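Local coordinates for macrophage receptor MARCO (Mus musculus, PDB 2OYA), which serves as a macrophage scavenger receptor whose cysteine-rich domain recognises ligands through a basic and an acidic cluster, at residues I29-C43 with N90-S102. Sequence-based numbering, arbitrary orientation.
With SO4 (sulfate ion), chain D.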
loop_
_atom_site.group_PDB
_atom_site.type_symbol
_atom_site.label_atom_id
_atom_site.label_comp_id
_atom_site.label_asym_id
_atom_site.label_seq_id
_atom_site.Cartn_x
_atom_site.Cartn_y
_atom_site.Cartn_z
ATOM N N ILE A 29 0.223 3.678 5.747
ATOM C CA ILE A 29 0.756 2.393 6.190
ATOM C C ILE A 29 2.162 2.648 6.737
ATOM O O ILE A 29 3.036 3.129 6.005
ATOM C CB ILE A 29 0.847 1.418 5.001
ATOM C CG1 ILE A 29 -0.557 1.185 4.394
ATOM C CG2 ILE A 29 1.498 0.086 5.439
ATOM C CD1 ILE A 29 -0.558 0.332 3.103
ATOM N N CYS A 30 2.385 2.355 8.011
ATOM C CA CYS A 30 3.737 2.475 8.551
ATOM C C CYS A 30 4.697 1.490 7.869
ATOM O O CYS A 30 4.306 0.360 7.540
ATOM C CB CYS A 30 3.727 2.277 10.069
ATOM S SG CYS A 30 5.352 2.608 10.789
ATOM N N ASP A 31 5.945 1.906 7.652
ATOM C CA ASP A 31 6.875 1.054 6.902
ATOM C C ASP A 31 7.532 -0.080 7.734
ATOM O O ASP A 31 8.382 -0.822 7.213
ATOM C CB ASP A 31 7.910 1.876 6.156
ATOM C CG ASP A 31 8.963 2.494 7.085
ATOM O OD1 ASP A 31 8.886 2.279 8.317
ATOM O OD2 ASP A 31 9.875 3.183 6.560
ATOM N N ASP A 32 7.131 -0.210 9.004
ATOM C CA ASP A 32 7.646 -1.290 9.861
ATOM C C ASP A 32 7.332 -2.632 9.204
ATOM O O ASP A 32 6.159 -2.960 9.024
ATOM C CB ASP A 32 6.985 -1.276 11.247
ATOM C CG ASP A 32 7.319 -0.044 12.079
ATOM O OD1 ASP A 32 8.339 0.640 11.821
ATOM O OD2 ASP A 32 6.544 0.221 13.030
ATOM N N ASP A 33 8.371 -3.400 8.860
ATOM C CA ASP A 33 8.209 -4.749 8.216
ATOM C C ASP A 33 7.613 -4.699 6.807
ATOM O O ASP A 33 7.249 -5.731 6.254
ATOM C CB ASP A 33 7.339 -5.717 9.055
ATOM C CG ASP A 33 7.922 -6.028 10.418
ATOM O OD1 ASP A 33 9.167 -6.028 10.575
ATOM O OD2 ASP A 33 7.099 -6.311 11.327
ATOM N N TRP A 34 7.506 -3.504 6.227
ATOM C CA TRP A 34 6.921 -3.339 4.898
ATOM C C TRP A 34 7.945 -3.817 3.884
ATOM O O TRP A 34 9.042 -3.270 3.795
ATOM C CB TRP A 34 6.550 -1.881 4.661
ATOM C CG TRP A 34 5.906 -1.582 3.335
ATOM C CD1 TRP A 34 6.475 -0.950 2.257
ATOM C CD2 TRP A 34 4.552 -1.868 2.967
ATOM N NE1 TRP A 34 5.555 -0.828 1.240
ATOM C CE2 TRP A 34 4.366 -1.384 1.649
ATOM C CE3 TRP A 34 3.475 -2.493 3.624
ATOM C CZ2 TRP A 34 3.142 -1.512 0.963
ATOM C CZ3 TRP A 34 2.252 -2.616 2.947
ATOM C CH2 TRP A 34 2.104 -2.129 1.622
ATOM N N ASP A 35 7.599 -4.868 3.145
ATOM C CA ASP A 35 8.576 -5.485 2.248
ATOM C C ASP A 35 7.997 -5.721 0.838
ATOM O O ASP A 35 6.870 -5.345 0.570
ATOM C CB ASP A 35 9.188 -6.753 2.892
ATOM C CG ASP A 35 8.199 -7.889 3.043
ATOM O OD1 ASP A 35 8.545 -8.869 3.744
ATOM O OD2 ASP A 35 7.081 -7.819 2.476
ATOM N N ASN A 36 8.787 -6.314 -0.067
ATOM C CA ASN A 36 8.335 -6.526 -1.451
ATOM C C ASN A 36 7.075 -7.386 -1.554
ATOM O O ASN A 36 6.265 -7.193 -2.468
ATOM C CB ASN A 36 9.469 -7.099 -2.303
ATOM C CG ASN A 36 10.552 -6.054 -2.622
ATOM O OD1 ASN A 36 10.306 -4.842 -2.572
ATOM N ND2 ASN A 36 11.765 -6.525 -2.929
ATOM N N ASN A 37 6.916 -8.323 -0.626
ATOM C CA ASN A 37 5.729 -9.194 -0.603
ATOM C C ASN A 37 4.494 -8.366 -0.301
ATOM O O ASN A 37 3.473 -8.494 -0.979
ATOM C CB ASN A 37 5.877 -10.330 0.421
ATOM C CG ASN A 37 6.854 -11.400 -0.032
ATOM O OD1 ASN A 37 7.080 -11.597 -1.228
ATOM N ND2 ASN A 37 7.449 -12.090 0.929
ATOM N N ASP A 38 4.612 -7.479 0.690
ATOM C CA ASP A 38 3.513 -6.556 1.020
ATOM C C ASP A 38 3.197 -5.620 -0.146
ATOM O O ASP A 38 2.024 -5.408 -0.494
ATOM C CB ASP A 38 3.926 -5.713 2.220
ATOM C CG ASP A 38 4.245 -6.548 3.428
ATOM O OD1 ASP A 38 3.584 -7.590 3.606
ATOM O OD2 ASP A 38 5.152 -6.164 4.191
ATOM N N ALA A 39 4.259 -5.055 -0.734
ATOM C CA ALA A 39 4.145 -4.143 -1.876
ATOM C C ALA A 39 3.442 -4.830 -3.065
ATOM O O ALA A 39 2.606 -4.221 -3.742
ATOM C CB ALA A 39 5.530 -3.653 -2.303
ATOM N N THR A 40 3.810 -6.087 -3.319
ATOM C CA THR A 40 3.204 -6.865 -4.404
ATOM C C THR A 40 1.714 -7.082 -4.133
ATOM O O THR A 40 0.901 -6.962 -5.045
ATOM C CB THR A 40 3.964 -8.193 -4.631
ATOM O OG1 THR A 40 5.295 -7.882 -5.074
ATOM C CG2 THR A 40 3.294 -9.080 -5.690
ATOM N N VAL A 41 1.351 -7.405 -2.890
ATOM C CA VAL A 41 -0.077 -7.555 -2.577
ATOM C C VAL A 41 -0.833 -6.245 -2.794
ATOM O O VAL A 41 -1.885 -6.228 -3.449
ATOM C CB VAL A 41 -0.333 -8.128 -1.166
ATOM C CG1 VAL A 41 -1.831 -8.151 -0.871
ATOM C CG2 VAL A 41 0.249 -9.519 -1.078
ATOM N N PHE A 42 -0.274 -5.152 -2.283
ATOM C CA PHE A 42 -0.899 -3.840 -2.444
ATOM C C PHE A 42 -1.066 -3.521 -3.927
ATOM O O PHE A 42 -2.153 -3.140 -4.360
ATOM C CB PHE A 42 -0.045 -2.763 -1.747
ATOM C CG PHE A 42 -0.554 -1.358 -1.937
ATOM C CD1 PHE A 42 -1.364 -0.768 -0.968
ATOM C CD2 PHE A 42 -0.216 -0.618 -3.080
ATOM C CE1 PHE A 42 -1.843 0.545 -1.141
ATOM C CE2 PHE A 42 -0.696 0.681 -3.267
ATOM C CZ PHE A 42 -1.518 1.262 -2.283
ATOM N N CYS A 43 0.013 -3.678 -4.701
ATOM C CA CYS A 43 -0.014 -3.361 -6.132
ATOM C C CYS A 43 -0.976 -4.260 -6.937
ATOM O O CYS A 43 -1.637 -3.788 -7.856
ATOM C CB CYS A 43 1.399 -3.416 -6.716
ATOM S SG CYS A 43 2.492 -2.126 -6.053
ATOM N N ASN A 90 2.993 2.506 16.333
ATOM C CA ASN A 90 3.807 3.467 17.065
ATOM C C ASN A 90 4.666 4.229 16.062
ATOM O O ASN A 90 5.895 4.202 16.129
ATOM C CB ASN A 90 4.648 2.766 18.134
ATOM C CG ASN A 90 5.512 1.627 17.576
ATOM O OD1 ASN A 90 5.473 1.299 16.377
ATOM N ND2 ASN A 90 6.305 1.018 18.461
ATOM N N CYS A 91 3.994 4.882 15.111
ATOM C CA CYS A 91 4.656 5.513 13.971
ATOM C C CYS A 91 4.253 6.968 13.782
ATOM O O CYS A 91 3.260 7.447 14.363
ATOM C CB CYS A 91 4.319 4.763 12.677
ATOM S SG CYS A 91 4.872 3.043 12.731
ATOM N N VAL A 92 5.024 7.648 12.935
ATOM C CA VAL A 92 4.676 8.994 12.463
ATOM C C VAL A 92 4.664 8.959 10.934
ATOM O O VAL A 92 5.148 7.972 10.335
ATOM C CB VAL A 92 5.656 10.062 12.999
ATOM C CG1 VAL A 92 5.583 10.144 14.509
ATOM C CG2 VAL A 92 7.087 9.766 12.565
ATOM N N HIS A 93 4.143 10.014 10.301
ATOM C CA HIS A 93 3.987 9.993 8.845
ATOM C C HIS A 93 5.294 10.062 8.067
ATOM O O HIS A 93 5.318 9.693 6.905
ATOM C CB HIS A 93 3.003 11.055 8.344
ATOM C CG HIS A 93 1.572 10.717 8.637
ATOM N ND1 HIS A 93 0.858 9.795 7.898
ATOM C CD2 HIS A 93 0.732 11.162 9.601
ATOM C CE1 HIS A 93 -0.367 9.699 8.385
ATOM N NE2 HIS A 93 -0.470 10.516 9.423
ATOM N N ASN A 94 6.391 10.466 8.704
ATOM C CA ASN A 94 7.715 10.324 8.059
ATOM C C ASN A 94 8.055 8.860 7.701
ATOM O O ASN A 94 8.904 8.605 6.840
ATOM C CB ASN A 94 8.824 10.924 8.944
ATOM C CG ASN A 94 9.037 12.421 8.699
ATOM O OD1 ASN A 94 8.672 12.956 7.647
ATOM N ND2 ASN A 94 9.604 13.105 9.684
ATOM N N GLU A 95 7.398 7.912 8.370
ATOM C CA GLU A 95 7.640 6.484 8.179
ATOM C C GLU A 95 6.628 5.867 7.210
ATOM O O GLU A 95 6.598 4.634 7.065
ATOM C CB GLU A 95 7.556 5.741 9.523
ATOM C CG GLU A 95 8.501 6.309 10.593
ATOM C CD GLU A 95 8.334 5.652 11.932
ATOM O OE1 GLU A 95 7.441 6.079 12.689
ATOM O OE2 GLU A 95 9.097 4.704 12.240
ATOM N N ASP A 96 5.794 6.700 6.574
ATOM C CA ASP A 96 4.761 6.175 5.659
ATOM C C ASP A 96 5.403 5.398 4.531
ATOM O O ASP A 96 6.323 5.884 3.869
ATOM C CB ASP A 96 3.865 7.261 5.051
ATOM C CG ASP A 96 2.877 7.874 6.050
ATOM O OD1 ASP A 96 2.583 7.265 7.099
ATOM O OD2 ASP A 96 2.380 8.975 5.747
ATOM N N ALA A 97 4.902 4.178 4.331
ATOM C CA ALA A 97 5.409 3.262 3.329
ATOM C C ALA A 97 4.981 3.705 1.928
ATOM O O ALA A 97 3.886 4.238 1.734
ATOM C CB ALA A 97 4.888 1.858 3.611
ATOM N N GLY A 98 5.853 3.477 0.957
ATOM C CA GLY A 98 5.499 3.673 -0.443
ATOM C C GLY A 98 5.661 2.395 -1.263
ATOM O O GLY A 98 6.119 1.358 -0.764
ATOM N N VAL A 99 5.278 2.495 -2.526
ATOM C CA VAL A 99 5.355 1.373 -3.452
ATOM C C VAL A 99 5.799 1.880 -4.813
ATOM O O VAL A 99 5.513 3.030 -5.180
ATOM C CB VAL A 99 3.976 0.643 -3.618
ATOM C CG1 VAL A 99 3.552 -0.017 -2.314
ATOM C CG2 VAL A 99 2.883 1.593 -4.142
ATOM N N GLU A 100 6.503 1.019 -5.550
ATOM C CA GLU A 100 6.680 1.165 -6.992
ATOM C C GLU A 100 5.959 -0.051 -7.601
ATOM O O GLU A 100 6.431 -1.182 -7.481
ATOM C CB GLU A 100 8.168 1.145 -7.382
ATOM C CG GLU A 100 8.392 1.368 -8.892
ATOM C CD GLU A 100 9.816 1.063 -9.338
ATOM O OE1 GLU A 100 10.579 2.014 -9.582
ATOM O OE2 GLU A 100 10.170 -0.132 -9.421
ATOM N N CYS A 101 4.784 0.185 -8.180
ATOM C CA CYS A 101 4.013 -0.872 -8.828
ATOM C C CYS A 101 4.339 -0.917 -10.296
ATOM O O CYS A 101 4.529 0.121 -10.919
ATOM C CB CYS A 101 2.507 -0.620 -8.694
ATOM S SG CYS A 101 1.880 -0.454 -7.007
ATOM N N SER A 102 4.373 -2.123 -10.858
ATOM C CA SER A 102 4.596 -2.293 -12.299
ATOM C C SER A 102 3.924 -3.570 -12.782
ATOM O O SER A 102 3.522 -4.399 -11.965
ATOM C CB SER A 102 6.097 -2.307 -12.611
ATOM O OG SER A 102 6.705 -3.451 -12.047
ATOM O OXT SER A 102 3.763 -3.786 -13.991
HETATM S S SO4 D . 3.242 13.581 11.362
HETATM O O1 SO4 D . 1.953 14.179 10.995
HETATM O O2 SO4 D . 4.142 13.702 10.218
HETATM O O3 SO4 D . 3.822 14.346 12.468
HETATM O O4 SO4 D . 3.128 12.197 11.820
HETATM O O HOH W 1 1.696 4.934 3.526
#
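Two disulfides tie the segments together at well-separated points: Cys30 to Cys91 in the loops, and Cys43 in helix 36-45 to Cys101 on strand 98-101. Their C-S-S-C torsions, -80° and -74°, are both left-handed and near the preferred magnitude of about 90°, so neither is evidently strained.

Between them, backbone hydrogen bonds align the two segments. Ala97 N donates to Ile29 O (2.7 Å), nearly linear at the hydrogen, and Asp31 N gives a more bent bond to Glu95 O (2.9 Å), making a single bridge of Cys30 with Asp96. A water also joins Ile29 N to Ala97 O.

Trp34 leads the side-chain packing. With CG anti to the backbone N (chi1 -179°), its indole reaches across to residues 97-99, and NE1 donates to Gly98 O at 3.0 Å, satisfying the ring's one polar atom. Ala97 CB sits 3.5 Å from the centroid of the five-membered ring of Trp34, a CH-pi contact well suited to a small methyl; Asp38 CB lies over the opposite face. Branched Val99 serves several partners: CG1 meets the indole edge at Trp34 CZ2 (3.6 Å) and the small methyl of Ala39 (CB, 4.1 Å), and CG2 approaches Phe42 CE2 (3.8 Å).

Acidic side chains gather near Cys30-Cys91; Asp31 OD2 is hydrogen-bonded to the hydroxyls of Ser55 and Ser56.

A helix disulfide-linked to the C-terminal strand, with Cys30-Cys91 joining the loops preceding each, is characteristic of the scavenger receptor cysteine-rich fold.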